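Local coordinates for salivary cystatin-L (Ixodes scapularis, PDB 4ZM8), which inhibits host cysteine proteinases, among them cathepsins L and S, and so dampens the immune response to tick saliva during feeding, at the interface of chains A and B. Numbering follows the deposited sequence. Chains: chain A/B, Putative secreted cystatin.

Contact 1: the interface of chains A and B. Residues chain A 66, 68, 76, 81-83; chain B 42-44.
The side chain of B:Thr42 enters a notch of chain A between A:Tyr76, A:Cys81 and A:Pro83, and its backbone pairs with A:Ala66. The pairing is an antiparallel beta bridge: N of B:Thr42 donates to O of A:Ala66 at 2.8 Å, and N of A:Ala66 returns a bond to O of B:Thr42 at 3.1 Å. The two bonds join strand 39-43 of chain B to the end of strand 45-68 of chain A.

B:Thr42 suits its place because its two branches differ. With OG1 opposite the backbone N (chi1 -169°), the hydroxyl points to A:Tyr76 while the methyl CG2 turns to the proline. OG1 lies in the plane of the tyrosine ring, beyond its edge, where it hydrogen-bonds the phenol OH of A:Tyr76 at 2.9 Å; the two side chains cross nearly at right angles, and which one donates is not decided. A weak second bond runs from OG1 to the carbonyl O of A:Cys81 at 3.3 Å.

The methyl meets A:Pro83, which buries much of its surface here: CG2 of B:Thr42 is 3.6 Å from CA of the proline, and the ring atoms CB and CD follow slightly farther off. The stiff ring is an apolar wall, and its backbone N carries no hydrogen that would need a partner. CB of A:Ser68 adds a looser contact at 4.0 Å to CB of B:Thr42. The small A:Ala66, in the strand, and B:Ala44, in the loop after strand 39-43, have their CB atoms 4.5 Å apart, and their size may let the backbones approach.

The patch extends a beta sheet across the chains, apparently replacing within the dimer a pairing that one folded cystatin would make with itself.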
loop_
_atom_site.group_PDB
_atom_site.type_symbol
_atom_site.label_atom_id
_atom_site.label_comp_id
_atom_site.label_asym_id
_atom_site.label_seq_id
_atom_site.Cartn_x
_atom_site.Cartn_y
_atom_site.Cartn_z
ATOM N N ALA A 66 -0.472 -18.191 19.391
ATOM C CA ALA A 66 0.204 -19.285 20.090
ATOM C C ALA A 66 0.739 -20.349 19.121
ATOM O O ALA A 66 0.106 -20.634 18.091
ATOM C CB ALA A 66 -0.739 -19.919 21.095
ATOM N N SER A 68 1.324 -23.673 17.336
ATOM C CA SER A 68 0.307 -24.712 17.118
ATOM C C SER A 68 0.901 -26.108 17.150
ATOM O O SER A 68 2.113 -26.296 17.266
ATOM C CB SER A 68 -0.407 -24.521 15.788
ATOM O OG SER A 68 0.508 -24.707 14.731
ATOM N N TYR A 76 -1.571 -26.420 6.901
ATOM C CA TYR A 76 -2.319 -25.795 7.985
ATOM C C TYR A 76 -3.818 -26.037 7.864
ATOM O O TYR A 76 -4.377 -25.993 6.773
ATOM C CB TYR A 76 -2.055 -24.282 8.028
ATOM C CG TYR A 76 -2.783 -23.602 9.161
ATOM C CD1 TYR A 76 -2.218 -23.543 10.430
ATOM C CD2 TYR A 76 -4.041 -23.039 8.972
ATOM C CE1 TYR A 76 -2.878 -22.940 11.479
ATOM C CE2 TYR A 76 -4.713 -22.430 10.008
ATOM C CZ TYR A 76 -4.127 -22.380 11.266
ATOM O OH TYR A 76 -4.783 -21.773 12.315
ATOM N N CYS A 81 -4.783 -27.587 13.508
ATOM C CA CYS A 81 -3.633 -26.943 14.107
ATOM C C CYS A 81 -4.028 -26.030 15.265
ATOM O O CYS A 81 -4.001 -24.812 15.147
ATOM C CB CYS A 81 -2.872 -26.171 13.032
ATOM S SG CYS A 81 -2.325 -27.244 11.664
ATOM N N LEU A 82 -4.377 -26.636 16.394
ATOM C CA LEU A 82 -4.833 -25.911 17.577
ATOM C C LEU A 82 -3.686 -25.343 18.414
ATOM O O LEU A 82 -2.529 -25.751 18.269
ATOM C CB LEU A 82 -5.682 -26.835 18.435
ATOM C CG LEU A 82 -6.924 -27.341 17.724
ATOM C CD1 LEU A 82 -7.581 -28.426 18.557
ATOM C CD2 LEU A 82 -7.875 -26.172 17.441
ATOM N N PRO A 83 -3.994 -24.380 19.288
ATOM C CA PRO A 83 -2.912 -23.838 20.109
ATOM C C PRO A 83 -2.386 -24.836 21.140
ATOM O O PRO A 83 -3.172 -25.420 21.893
ATOM C CB PRO A 83 -3.566 -22.625 20.786
ATOM C CG PRO A 83 -5.016 -22.854 20.682
ATOM C CD PRO A 83 -5.231 -23.596 19.426
ATOM N N THR B 42 -0.898 -20.121 15.552
ATOM C CA THR B 42 -2.330 -20.122 15.327
ATOM C C THR B 42 -3.020 -19.079 16.172
ATOM O O THR B 42 -2.380 -18.334 16.908
ATOM C CB THR B 42 -2.970 -21.489 15.622
ATOM O OG1 THR B 42 -4.323 -21.511 15.134
ATOM C CG2 THR B 42 -2.964 -21.767 17.119
ATOM N N VAL B 43 -4.336 -19.024 16.025
ATOM C CA VAL B 43 -5.162 -18.090 16.755
ATOM C C VAL B 43 -5.550 -18.638 18.128
ATOM O O VAL B 43 -6.137 -19.721 18.235
ATOM C CB VAL B 43 -6.432 -17.766 15.969
ATOM C CG1 VAL B 43 -7.339 -16.862 16.783
ATOM C CG2 VAL B 43 -6.069 -17.138 14.632
ATOM N N ALA B 44 -5.205 -17.900 19.180
ATOM C CA ALA B 44 -5.685 -18.214 20.518
ATOM C C ALA B 44 -6.965 -17.453 20.734
ATOM O O ALA B 44 -7.869 -17.926 21.428
ATOM C CB ALA B 44 -4.665 -17.849 21.583
#

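Contact 2: the interface of chains A and B. Residues chain A 94, 96, 106, 109; chain B 22, 25-26, 29-30.
A:Phe109 lies over one face of the B:Trp30 indole, with CB near the middle, 3.5 Å from the centroid of the six-membered ring in a CH-pi contact. The phenyl ring continues from there over the CG and CD2 side of the indole, its plane only about 10° from that of the tryptophan but displaced towards the helix. CD1 of A:Phe109 sits 3.7 Å from CG of B:Trp30, and the far edge of the phenyl reaches the backbone of the preceding turn, CE1 being 3.6 Å from O of B:Ala26. Because CG of B:Trp30 is turned opposite its backbone N (chi1 -180°), the indole leans out from helix 17-31 and on toward its C-terminal end, with one face turned to the phenylalanine.

One turn back, B:Ala26 lets the strands of chain A come close to the helix. Its CB meets CG2 of A:Val96 at 3.6 Å, and CG2 of A:Val106 approaches its CA. That same branch of A:Val106, opposite the carbonyl carbon about chi1, also touches CE2 of B:Tyr25 at 3.5 Å, the two side chains passing in opposite directions. A:Val96 uses its other methyl, CG1, against CD1 of B:Leu22 at 4.0 Å. A:Val96 thus divides its two methyls between two helix residues, whereas A:Val106 sets one methyl against both B:Tyr25 and B:Ala26; beta-branched valine is at home in a strand.

B:Thr29, itself at the rim of the contact, steadies its neighbour: its OG1 donates to O of B:Tyr25 at 2.8 Å, approaching from above the carbonyl plane, and also lies over the centre of the tyrosine ring, which may restrict that ring's movement.

Leucine, alanine and the aromatics of the helix thus form an apolar seam against chain A, recreating between two chains the helix-on-sheet packing typical of the cystatin fold.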
loop_
_atom_site.group_PDB
_atom_site.type_symbol
_atom_site.label_atom_id
_atom_site.label_comp_id
_atom_site.label_asym_id
_atom_site.label_seq_id
_atom_site.Cartn_x
_atom_site.Cartn_y
_atom_site.Cartn_z
ATOM N N THR A 94 -2.130 -6.859 13.008
ATOM C CA THR A 94 -1.878 -7.059 11.600
ATOM C C THR A 94 -3.035 -6.528 10.783
ATOM O O THR A 94 -4.188 -6.575 11.226
ATOM C CB THR A 94 -1.652 -8.563 11.265
ATOM O OG1 THR A 94 -1.082 -8.687 9.960
ATOM C CG2 THR A 94 -2.958 -9.364 11.316
ATOM N N VAL A 96 -5.032 -7.000 7.111
ATOM C CA VAL A 96 -5.241 -7.917 6.017
ATOM C C VAL A 96 -6.134 -7.256 4.992
ATOM O O VAL A 96 -7.332 -7.067 5.223
ATOM C CB VAL A 96 -5.895 -9.244 6.475
ATOM C CG1 VAL A 96 -6.261 -10.119 5.266
ATOM C CG2 VAL A 96 -4.993 -9.992 7.436
ATOM N N VAL A 106 -1.127 -9.699 3.779
ATOM C CA VAL A 106 -0.945 -9.623 5.220
ATOM C C VAL A 106 0.233 -8.713 5.553
ATOM O O VAL A 106 1.337 -8.910 5.062
ATOM C CB VAL A 106 -0.731 -11.030 5.819
ATOM C CG1 VAL A 106 -0.339 -10.953 7.277
ATOM C CG2 VAL A 106 -1.988 -11.858 5.658
ATOM N N PHE A 109 2.952 -8.942 11.103
ATOM C CA PHE A 109 2.527 -8.993 12.500
ATOM C C PHE A 109 3.392 -8.136 13.426
ATOM O O PHE A 109 4.571 -8.439 13.652
ATOM C CB PHE A 109 2.543 -10.451 12.996
ATOM C CG PHE A 109 1.283 -11.207 12.705
ATOM C CD1 PHE A 109 0.689 -11.143 11.459
ATOM C CD2 PHE A 109 0.695 -11.992 13.673
ATOM C CE1 PHE A 109 -0.470 -11.837 11.182
ATOM C CE2 PHE A 109 -0.468 -12.694 13.402
ATOM C CZ PHE A 109 -1.051 -12.608 12.150
ATOM N N LEU B 22 -10.367 -15.405 8.698
ATOM C CA LEU B 22 -9.390 -14.460 8.167
ATOM C C LEU B 22 -8.200 -14.241 9.114
ATOM O O LEU B 22 -7.089 -13.894 8.693
ATOM C CB LEU B 22 -10.097 -13.143 7.898
ATOM C CG LEU B 22 -9.527 -12.194 6.881
ATOM C CD1 LEU B 22 -9.000 -13.003 5.720
ATOM C CD2 LEU B 22 -10.677 -11.321 6.468
ATOM N N TYR B 25 -6.072 -17.391 8.435
ATOM C CA TYR B 25 -5.340 -17.178 7.197
ATOM C C TYR B 25 -4.071 -16.385 7.464
ATOM O O TYR B 25 -2.959 -16.836 7.161
ATOM C CB TYR B 25 -6.207 -16.445 6.173
ATOM C CG TYR B 25 -5.407 -15.896 5.015
ATOM C CD1 TYR B 25 -5.164 -16.675 3.891
ATOM C CD2 TYR B 25 -4.868 -14.611 5.050
ATOM C CE1 TYR B 25 -4.421 -16.193 2.829
ATOM C CE2 TYR B 25 -4.112 -14.132 4.004
ATOM C CZ TYR B 25 -3.897 -14.929 2.889
ATOM O OH TYR B 25 -3.153 -14.462 1.821
ATOM N N ALA B 26 -4.262 -15.206 8.053
ATOM C CA ALA B 26 -3.184 -14.276 8.324
ATOM C C ALA B 26 -2.073 -14.882 9.176
ATOM O O ALA B 26 -0.888 -14.612 8.955
ATOM C CB ALA B 26 -3.741 -13.041 9.001
ATOM N N THR B 29 -0.242 -17.818 7.410
ATOM C CA THR B 29 0.524 -17.189 6.337
ATOM C C THR B 29 1.776 -16.500 6.861
ATOM O O THR B 29 2.873 -16.693 6.339
ATOM C CB THR B 29 -0.310 -16.157 5.570
ATOM O OG1 THR B 29 -1.331 -16.829 4.825
ATOM C CG2 THR B 29 0.568 -15.379 4.617
ATOM N N TRP B 30 1.620 -15.697 7.898
ATOM C CA TRP B 30 2.741 -14.916 8.363
ATOM C C TRP B 30 3.824 -15.777 8.992
ATOM O O TRP B 30 5.012 -15.596 8.721
ATOM C CB TRP B 30 2.277 -13.871 9.364
ATOM C CG TRP B 30 3.406 -13.043 9.867
ATOM C CD1 TRP B 30 4.049 -12.042 9.200
ATOM C CD2 TRP B 30 4.041 -13.145 11.146
ATOM N NE1 TRP B 30 5.044 -11.510 9.988
ATOM C CE2 TRP B 30 5.059 -12.173 11.187
ATOM C CE3 TRP B 30 3.845 -13.962 12.261
ATOM C CZ2 TRP B 30 5.870 -11.992 12.296
ATOM C CZ3 TRP B 30 4.653 -13.787 13.359
ATOM C CH2 TRP B 30 5.655 -12.809 13.370
#

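Contact 1 and contact 2, about 13 Å apart by their C-alpha centres, share no residue. Both belong to one lobe of the dimer, in which chain B supplies helix 17-31 and strand 39-43, and chain A the end of strand 45-68 with strands 90-99 and 104-106, together with loop residues such as A:Pro83 and A:Phe109. Contact 1 pairs strand with strand, while contact 2 packs the helix against strands of the other chain; the long strand 45-68 passes between lobes, as in a domain swap, and the two-fold axis repeats both. The protein is a monomer that dimerises in vitro, probably not in vivo, and the dimer is predicted inactive.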